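Local coordinates for tyrosinase (Aspergillus oryzae, PDB 6JU8), which probably oxidises L-tyrosine and L-dopa to L-dopaquinone with molecular oxygen at a dinuclear copper centre, at residues 93-98 and 407-412; 69-74 and 108-113; 59-64 and 77-82. The protein carries 1 engineered substitution. All coordinates share one frame; numbering follows the deposited sequence.

In the fold
From the N terminus, 59-64 is met again at 77-82, so contact 3 closes a short loop around helix 64-69. Before that loop shuts, 69-74 sets out on contact 2, which ends on helix 103-129 at 108-113; contacts 2 and 3 therefore cross. Segment 93-98 begins before contact 2 is complete, and its partner 407-412 comes about 300 residues later, so contact 1 crosses contact 2 but follows contact 3 in series. Trp-78 of contact 3 touches Ile-70, Leu-113 and Pro-410, tying the three together. His-71 and His-98 bring contacts 2 and 1 to one copper.

Contact 1: 93-98 and 407-412; sequences TGFAVH and DLRPFH. Engineered in segment 93-98: Ala-96 (natural residue Cys). With CU (copper (II) ion), chain C.
A cis-proline laid over a phenylalanine ring joins two loops more than 300 residues apart. Pro-410, preceded by a cis peptide bond, sets CB 4.0 Å from the centroid of the Phe-95 ring and only 5° off its normal, a CH-pi contact over the centre of the face. Its CD lies 3.6 Å from Phe-95 CG, so the proline spans the ring from its root, at CG, to its centre. Arg-409 comes instead to the rim: NH1 stands 3.7 Å from Phe-95 CE1, near the ring plane, while CE1 in turn sits over a face of the guanidinium. The two planes are 65° apart, and a bend at chi3 of -27° brings the arginine's head round to this edge.

The loop 93-98 belongs to the type 3 copper centre of the tyrosinase fold. Three residues after Phe-95, His-98 NE2 binds copper at 2.2 Å, alongside His-71 and His-107. The engineered Ala-96, a cysteine in the natural sequence, points away from 407-412 and holds CB 3.8 Å from the metal. Between the backbones, water 1 bridges Phe-95 O and Arg-409 O, 2.8 Å from each, and Arg-409 O is hydrogen-bonded to Trp-106 NE1 as well.

Contact 2: 69-74 and 108-113; sequences GIHGAP and RVYVTL. With CU (copper (II) ion), chain C.
This is a buried, largely apolar contact in which Ile-70 and His-71, on the loop that follows helix 64-69, pack against Tyr-110 and Leu-113 of helix 103-129. It lies in the central domain of the tyrosinase family, beside a type 3 dinuclear copper site, and illustrates how a metal ligand carried by a loop can be backed by a neighbouring helix. The ligand is His-71, whose NE2 binds copper at 2.1 Å; His-98 and His-107 share this metal, as does water 2.

Tyr-110 is the residue that reaches across. Its CG is anti to the backbone N (chi1 -165°), and the ring enters the angle between the two loop side chains. The CE1 side takes Ile-70, with CB 3.8 Å from CE1, and the CE2 side takes His-71, whose CB is 3.8 Å from CE2. Both meet the ring obliquely, and the histidine side chain crosses the tyrosine at about a right angle. The hydroxyl end is close as well: Tyr-110 OH approaches His-71 CB to 3.3 Å. The hydroxyl is hydrogen-bonded to Leu-67 O, in helix 64-69, so the tyrosine is anchored to the end of the helix that leads into the ligand loop.

Trp-106 and Trp-373 also meet the tyrosine ring, and Phe-372 makes an edge-to-face contact with His-71. Tyr-110 and Phe-372 thus belong to the second shell of the copper, packing against a histidine whose ND1 is hydrogen-bonded elsewhere in the structure. One helical turn beyond the tyrosine, Leu-113 extends the apolar surface: its CD2 meets Ile-70 CD1 tip to tip, at 3.6 Å.

Contact 3: 59-64 and 77-82; sequences NDQLSY and EWDGVP
The indole of Trp-78 carries the amide of Gln-61 on one face, with the two planes 17° apart and OE1 above the rim of the ring. Asp-79 CB lies over the same face, and Ile-70 from the neighbouring loop comes to the opposite one. At the edge, Gln-61 O lies in the ring plane and accepts a nearly straight hydrogen bond of 2.9 Å from Trp-78 NE1, while Leu-62 CD2 stands 4.2 Å from Trp-78 CZ2. One glutamine therefore meets the indole twice, by its backbone at the edge and by its side chain over the face.

It can do so because Gln-61 CG sits between the backbone N and the carbonyl carbon (chi1 70°) and the chain beyond is extended, carrying the amide across to Asp-79. There Gln-61 NE2 donates to Asp-79 OD1 at 2.9 Å, a straight bond that meets the oxygen from above the carboxylate plane. Gln-61 OE1 accepts from Asp-79 N at 2.8 Å, along a bent path of 131°, and also from water 3, which links it to Glu-77 OE2.

The contact joins the loops before and after helix 64-69, and Trp-78 also touches Leu-67 of that helix and Leu-113 of helix 103-129. Two tight turns present these groups: type I from Asp-60 to the N-cap Ser-63, type I' from Trp-78 to Val-81. With both ends of the amide used, its rotation is fixed. Asp-79, whose OD2 also binds His-412 ND1 and Tyr-7 N, is probably stabilised as a carboxylate by these donors.

Contact 1: 93-98 and 407-412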
# COMPACT_ATOMS: atom_id res chain seq x y z
N THR A 93 3.70 27.12 -14.10
CA THR A 93 3.97 25.79 -14.68
C THR A 93 5.47 25.55 -14.70
O THR A 93 6.26 26.48 -14.45
CB THR A 93 3.33 25.73 -16.07
OG1 THR A 93 3.26 24.37 -16.53
CG2 THR A 93 4.18 26.51 -17.05
N GLY A 94 5.86 24.32 -14.95
CA GLY A 94 7.25 23.91 -14.94
C GLY A 94 7.90 24.06 -16.30
O GLY A 94 7.33 24.60 -17.26
N PHE A 95 9.15 23.57 -16.37
CA PHE A 95 9.87 23.64 -17.64
C PHE A 95 9.37 22.60 -18.62
O PHE A 95 9.69 22.68 -19.81
CB PHE A 95 11.37 23.41 -17.43
CG PHE A 95 12.05 24.53 -16.66
CD1 PHE A 95 12.30 25.72 -17.31
CD2 PHE A 95 12.47 24.39 -15.35
CE1 PHE A 95 12.94 26.76 -16.65
CE2 PHE A 95 13.10 25.42 -14.66
CZ PHE A 95 13.36 26.60 -15.35
N ALA A 96 8.70 21.56 -18.13
CA ALA A 96 8.32 20.45 -18.98
C ALA A 96 7.45 20.93 -20.14
O ALA A 96 6.60 21.81 -19.96
CB ALA A 96 7.55 19.42 -18.17
N VAL A 97 7.69 20.32 -21.29
CA VAL A 97 6.85 20.60 -22.46
C VAL A 97 5.73 19.58 -22.55
O VAL A 97 5.98 18.38 -22.70
CB VAL A 97 7.66 20.55 -23.77
CG1 VAL A 97 6.69 20.67 -24.95
CG2 VAL A 97 8.70 21.66 -23.80
N HIS A 98 4.50 20.06 -22.46
CA HIS A 98 3.29 19.28 -22.71
C HIS A 98 2.46 19.99 -23.77
O HIS A 98 2.48 21.23 -23.84
CB HIS A 98 2.49 19.07 -21.41
CG HIS A 98 3.30 18.30 -20.41
ND1 HIS A 98 3.76 18.88 -19.25
CD2 HIS A 98 3.75 17.02 -20.38
CE1 HIS A 98 4.42 17.99 -18.55
NE2 HIS A 98 4.47 16.84 -19.21
N ASP A 407 14.56 26.27 -27.72
CA ASP A 407 15.46 25.88 -26.64
C ASP A 407 14.72 24.98 -25.66
O ASP A 407 13.63 25.31 -25.17
CB ASP A 407 15.91 27.15 -25.90
CG ASP A 407 17.00 27.93 -26.62
OD1 ASP A 407 17.68 27.39 -27.50
OD2 ASP A 407 17.10 29.13 -26.30
N LEU A 408 15.32 23.85 -25.34
CA LEU A 408 14.74 22.92 -24.37
C LEU A 408 15.27 23.26 -22.99
O LEU A 408 16.05 22.55 -22.35
CB LEU A 408 15.08 21.49 -24.79
CG LEU A 408 14.62 21.08 -26.18
CD1 LEU A 408 15.14 19.69 -26.54
CD2 LEU A 408 13.10 21.14 -26.29
N ARG A 409 14.81 24.42 -22.50
CA ARG A 409 15.17 24.90 -21.17
C ARG A 409 14.67 23.91 -20.13
O ARG A 409 13.59 23.34 -20.30
CB ARG A 409 14.52 26.29 -20.95
CG ARG A 409 15.05 27.35 -21.92
CD ARG A 409 14.51 28.74 -21.55
NE ARG A 409 13.23 28.61 -20.86
CZ ARG A 409 12.86 29.28 -19.78
NH1 ARG A 409 11.67 29.08 -19.21
NH2 ARG A 409 13.69 30.17 -19.24
N PRO A 410 15.39 23.69 -19.04
CA PRO A 410 16.59 24.39 -18.61
C PRO A 410 17.89 23.66 -18.89
O PRO A 410 18.91 23.89 -18.21
CB PRO A 410 16.33 24.42 -17.08
CG PRO A 410 15.87 23.00 -16.84
CD PRO A 410 14.93 22.74 -17.99
N PHE A 411 17.92 22.82 -19.91
CA PHE A 411 18.98 21.85 -20.09
C PHE A 411 20.16 22.42 -20.88
O PHE A 411 19.99 22.78 -22.03
CB PHE A 411 18.43 20.61 -20.79
CG PHE A 411 17.26 19.98 -20.08
CD1 PHE A 411 17.33 19.69 -18.71
CD2 PHE A 411 16.09 19.66 -20.77
CE1 PHE A 411 16.25 19.09 -18.07
CE2 PHE A 411 15.04 19.03 -20.14
CZ PHE A 411 15.13 18.74 -18.79
N HIS A 412 21.32 22.46 -20.25
CA HIS A 412 22.53 23.01 -20.84
C HIS A 412 23.44 21.93 -21.41
O HIS A 412 23.54 20.82 -20.88
CB HIS A 412 23.31 23.81 -19.81
CG HIS A 412 22.60 25.07 -19.40
ND1 HIS A 412 22.19 25.28 -18.11
CD2 HIS A 412 22.27 26.19 -20.08
CE1 HIS A 412 21.62 26.47 -18.00
NE2 HIS A 412 21.66 27.04 -19.19
CU CU C . 6.36 15.87 -18.63
O HOH W 1 11.20 24.18 -21.60
O HOH W 2 5.33 14.31 -18.18

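Contact 2: 69-74 and 108-113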
# COMPACT_ATOMS: atom_id res chain seq x y z
N GLY A 69 11.69 18.58 -9.49
CA GLY A 69 11.12 19.91 -9.53
C GLY A 69 11.29 20.58 -10.87
O GLY A 69 10.55 21.52 -11.18
N ILE A 70 12.21 20.12 -11.71
CA ILE A 70 12.33 20.73 -13.05
C ILE A 70 11.02 20.63 -13.79
O ILE A 70 10.64 21.54 -14.54
CB ILE A 70 13.46 20.01 -13.83
CG1 ILE A 70 14.84 20.34 -13.25
CG2 ILE A 70 13.39 20.37 -15.31
CD1 ILE A 70 15.96 19.45 -13.73
N HIS A 71 10.35 19.49 -13.65
CA HIS A 71 9.17 19.17 -14.46
C HIS A 71 8.00 20.10 -14.16
O HIS A 71 7.30 20.50 -15.07
CB HIS A 71 8.79 17.73 -14.17
CG HIS A 71 7.71 17.15 -15.01
ND1 HIS A 71 6.43 16.99 -14.49
CD2 HIS A 71 7.67 16.72 -16.28
CE1 HIS A 71 5.67 16.45 -15.45
NE2 HIS A 71 6.39 16.27 -16.54
N GLY A 72 7.75 20.42 -12.89
CA GLY A 72 6.53 21.08 -12.45
C GLY A 72 6.71 21.86 -11.17
O GLY A 72 7.61 22.70 -11.05
N ALA A 73 5.81 21.63 -10.23
CA ALA A 73 5.85 22.31 -8.94
C ALA A 73 7.14 21.93 -8.22
O ALA A 73 7.59 20.78 -8.36
CB ALA A 73 4.62 21.95 -8.11
N PRO A 74 7.73 22.79 -7.40
CA PRO A 74 7.20 24.09 -6.97
C PRO A 74 7.47 25.27 -7.88
O PRO A 74 7.28 26.43 -7.48
CB PRO A 74 7.92 24.31 -5.62
CG PRO A 74 9.25 23.62 -5.82
CD PRO A 74 8.94 22.39 -6.63
N ARG A 108 13.23 13.47 -23.69
CA ARG A 108 14.42 12.68 -23.99
C ARG A 108 15.60 13.24 -23.21
O ARG A 108 16.38 12.48 -22.60
CB ARG A 108 14.69 12.70 -25.50
CG ARG A 108 16.01 11.99 -25.87
CD ARG A 108 16.09 11.65 -27.36
NE ARG A 108 15.18 10.56 -27.69
CZ ARG A 108 14.84 10.16 -28.90
NH1 ARG A 108 15.33 10.72 -30.00
NH2 ARG A 108 13.98 9.15 -29.03
N VAL A 109 15.75 14.57 -23.21
CA VAL A 109 16.87 15.18 -22.47
C VAL A 109 16.66 15.01 -20.98
O VAL A 109 17.62 14.72 -20.23
CB VAL A 109 17.03 16.66 -22.85
CG1 VAL A 109 18.21 17.28 -22.09
CG2 VAL A 109 17.25 16.88 -24.35
N TYR A 110 15.44 15.17 -20.48
CA TYR A 110 15.16 15.06 -19.04
C TYR A 110 15.54 13.68 -18.52
O TYR A 110 16.18 13.58 -17.46
CB TYR A 110 13.69 15.33 -18.81
CG TYR A 110 13.24 15.61 -17.40
CD1 TYR A 110 14.04 16.24 -16.46
CD2 TYR A 110 11.94 15.25 -17.01
CE1 TYR A 110 13.59 16.50 -15.17
CE2 TYR A 110 11.45 15.54 -15.74
CZ TYR A 110 12.29 16.15 -14.82
OH TYR A 110 11.77 16.41 -13.57
N VAL A 111 15.14 12.63 -19.25
CA VAL A 111 15.46 11.26 -18.81
C VAL A 111 16.97 11.04 -18.81
O VAL A 111 17.51 10.40 -17.91
CB VAL A 111 14.76 10.24 -19.71
CG1 VAL A 111 15.24 8.81 -19.42
CG2 VAL A 111 13.24 10.32 -19.52
N THR A 112 17.67 11.60 -19.79
CA THR A 112 19.12 11.46 -19.87
C THR A 112 19.80 12.19 -18.72
O THR A 112 20.79 11.71 -18.15
CB THR A 112 19.62 12.04 -21.21
OG1 THR A 112 19.10 11.23 -22.27
CG2 THR A 112 21.14 11.98 -21.32
N LEU A 113 19.29 13.35 -18.31
CA LEU A 113 19.82 14.04 -17.13
C LEU A 113 19.75 13.12 -15.91
O LEU A 113 20.72 12.99 -15.16
CB LEU A 113 19.04 15.33 -16.89
CG LEU A 113 19.18 16.02 -15.54
CD1 LEU A 113 20.62 16.47 -15.28
CD2 LEU A 113 18.24 17.21 -15.41
CU CU C . 6.36 15.87 -18.63
O HOH W 2 5.33 14.31 -18.18

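Contact 3: 59-64 and 77-82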
# COMPACT_ATOMS: atom_id res chain seq x y z
N ASN A 59 19.15 22.46 -1.36
CA ASN A 59 20.02 23.47 -1.96
C ASN A 59 20.97 22.80 -2.94
O ASN A 59 21.78 23.50 -3.55
CB ASN A 59 20.79 24.26 -0.89
CG ASN A 59 21.84 23.46 -0.16
OD1 ASN A 59 21.85 22.24 -0.14
ND2 ASN A 59 22.81 24.13 0.44
N ASP A 60 20.88 21.49 -3.08
CA ASP A 60 21.67 20.77 -4.10
C ASP A 60 20.77 20.54 -5.30
O ASP A 60 19.77 19.83 -5.18
CB ASP A 60 22.17 19.44 -3.52
CG ASP A 60 23.08 18.65 -4.44
OD1 ASP A 60 23.08 18.90 -5.67
OD2 ASP A 60 23.79 17.73 -3.95
N GLN A 61 21.04 21.17 -6.43
CA GLN A 61 20.14 21.06 -7.57
C GLN A 61 20.20 19.67 -8.19
O GLN A 61 19.35 19.38 -9.05
CB GLN A 61 20.45 22.15 -8.60
CG GLN A 61 21.78 21.93 -9.31
CD GLN A 61 21.91 22.87 -10.50
OE1 GLN A 61 21.13 23.82 -10.57
NE2 GLN A 61 22.87 22.58 -11.36
N LEU A 62 21.11 18.81 -7.77
CA LEU A 62 21.11 17.40 -8.20
C LEU A 62 20.49 16.47 -7.16
O LEU A 62 20.68 15.25 -7.24
CB LEU A 62 22.55 16.96 -8.55
CG LEU A 62 23.27 17.82 -9.59
CD1 LEU A 62 24.63 17.22 -9.91
CD2 LEU A 62 22.45 17.95 -10.88
N SER A 63 19.76 17.04 -6.19
CA SER A 63 18.94 16.20 -5.32
C SER A 63 17.75 15.66 -6.09
O SER A 63 17.30 16.27 -7.08
CB SER A 63 18.44 16.97 -4.10
OG SER A 63 17.62 18.07 -4.49
N TYR A 64 17.17 14.55 -5.63
CA TYR A 64 15.97 14.05 -6.30
C TYR A 64 14.86 15.08 -6.35
O TYR A 64 14.21 15.30 -7.38
CB TYR A 64 15.50 12.78 -5.58
CG TYR A 64 14.35 12.09 -6.32
CD1 TYR A 64 14.60 11.13 -7.30
CD2 TYR A 64 13.04 12.42 -6.02
CE1 TYR A 64 13.55 10.51 -7.96
CE2 TYR A 64 11.97 11.82 -6.67
CZ TYR A 64 12.25 10.87 -7.65
OH TYR A 64 11.19 10.26 -8.30
N GLU A 77 13.60 28.07 -10.07
CA GLU A 77 14.80 28.02 -10.88
C GLU A 77 15.47 26.65 -10.80
O GLU A 77 15.33 25.93 -9.82
CB GLU A 77 15.79 29.11 -10.48
CG GLU A 77 16.58 28.81 -9.22
CD GLU A 77 17.84 28.01 -9.43
OE1 GLU A 77 18.58 28.07 -10.43
OE2 GLU A 77 18.12 27.22 -8.51
N TRP A 78 16.17 26.33 -11.89
CA TRP A 78 17.07 25.18 -11.88
C TRP A 78 18.25 25.52 -12.79
O TRP A 78 18.05 26.10 -13.87
CB TRP A 78 16.37 23.89 -12.33
CG TRP A 78 17.28 22.71 -12.13
CD1 TRP A 78 17.48 22.00 -10.98
CD2 TRP A 78 18.12 22.09 -13.12
NE1 TRP A 78 18.39 21.00 -11.20
CE2 TRP A 78 18.80 21.02 -12.50
CE3 TRP A 78 18.34 22.35 -14.49
CZ2 TRP A 78 19.71 20.20 -13.18
CZ3 TRP A 78 19.24 21.53 -15.14
CH2 TRP A 78 19.90 20.49 -14.50
N ASP A 79 19.45 25.18 -12.38
CA ASP A 79 20.67 25.40 -13.16
C ASP A 79 20.79 26.83 -13.66
O ASP A 79 21.30 27.10 -14.76
CB ASP A 79 20.80 24.41 -14.32
CG ASP A 79 22.26 24.12 -14.65
OD1 ASP A 79 23.12 24.25 -13.75
OD2 ASP A 79 22.53 23.76 -15.82
N GLY A 80 20.36 27.78 -12.82
CA GLY A 80 20.54 29.18 -13.18
C GLY A 80 19.51 29.71 -14.15
O GLY A 80 19.61 30.87 -14.57
N VAL A 81 18.53 28.89 -14.49
CA VAL A 81 17.45 29.28 -15.40
C VAL A 81 16.22 29.61 -14.56
O VAL A 81 15.78 28.77 -13.77
CB VAL A 81 17.12 28.12 -16.36
CG1 VAL A 81 16.05 28.56 -17.35
CG2 VAL A 81 18.36 27.59 -17.04
N PRO A 82 15.70 30.82 -14.64
CA PRO A 82 14.61 31.21 -13.74
C PRO A 82 13.31 30.47 -13.98
O PRO A 82 13.03 30.12 -15.12
CB PRO A 82 14.41 32.71 -14.03
CG PRO A 82 15.70 33.13 -14.67
CD PRO A 82 16.12 31.95 -15.50
O HOH W 3 20.10 25.69 -8.80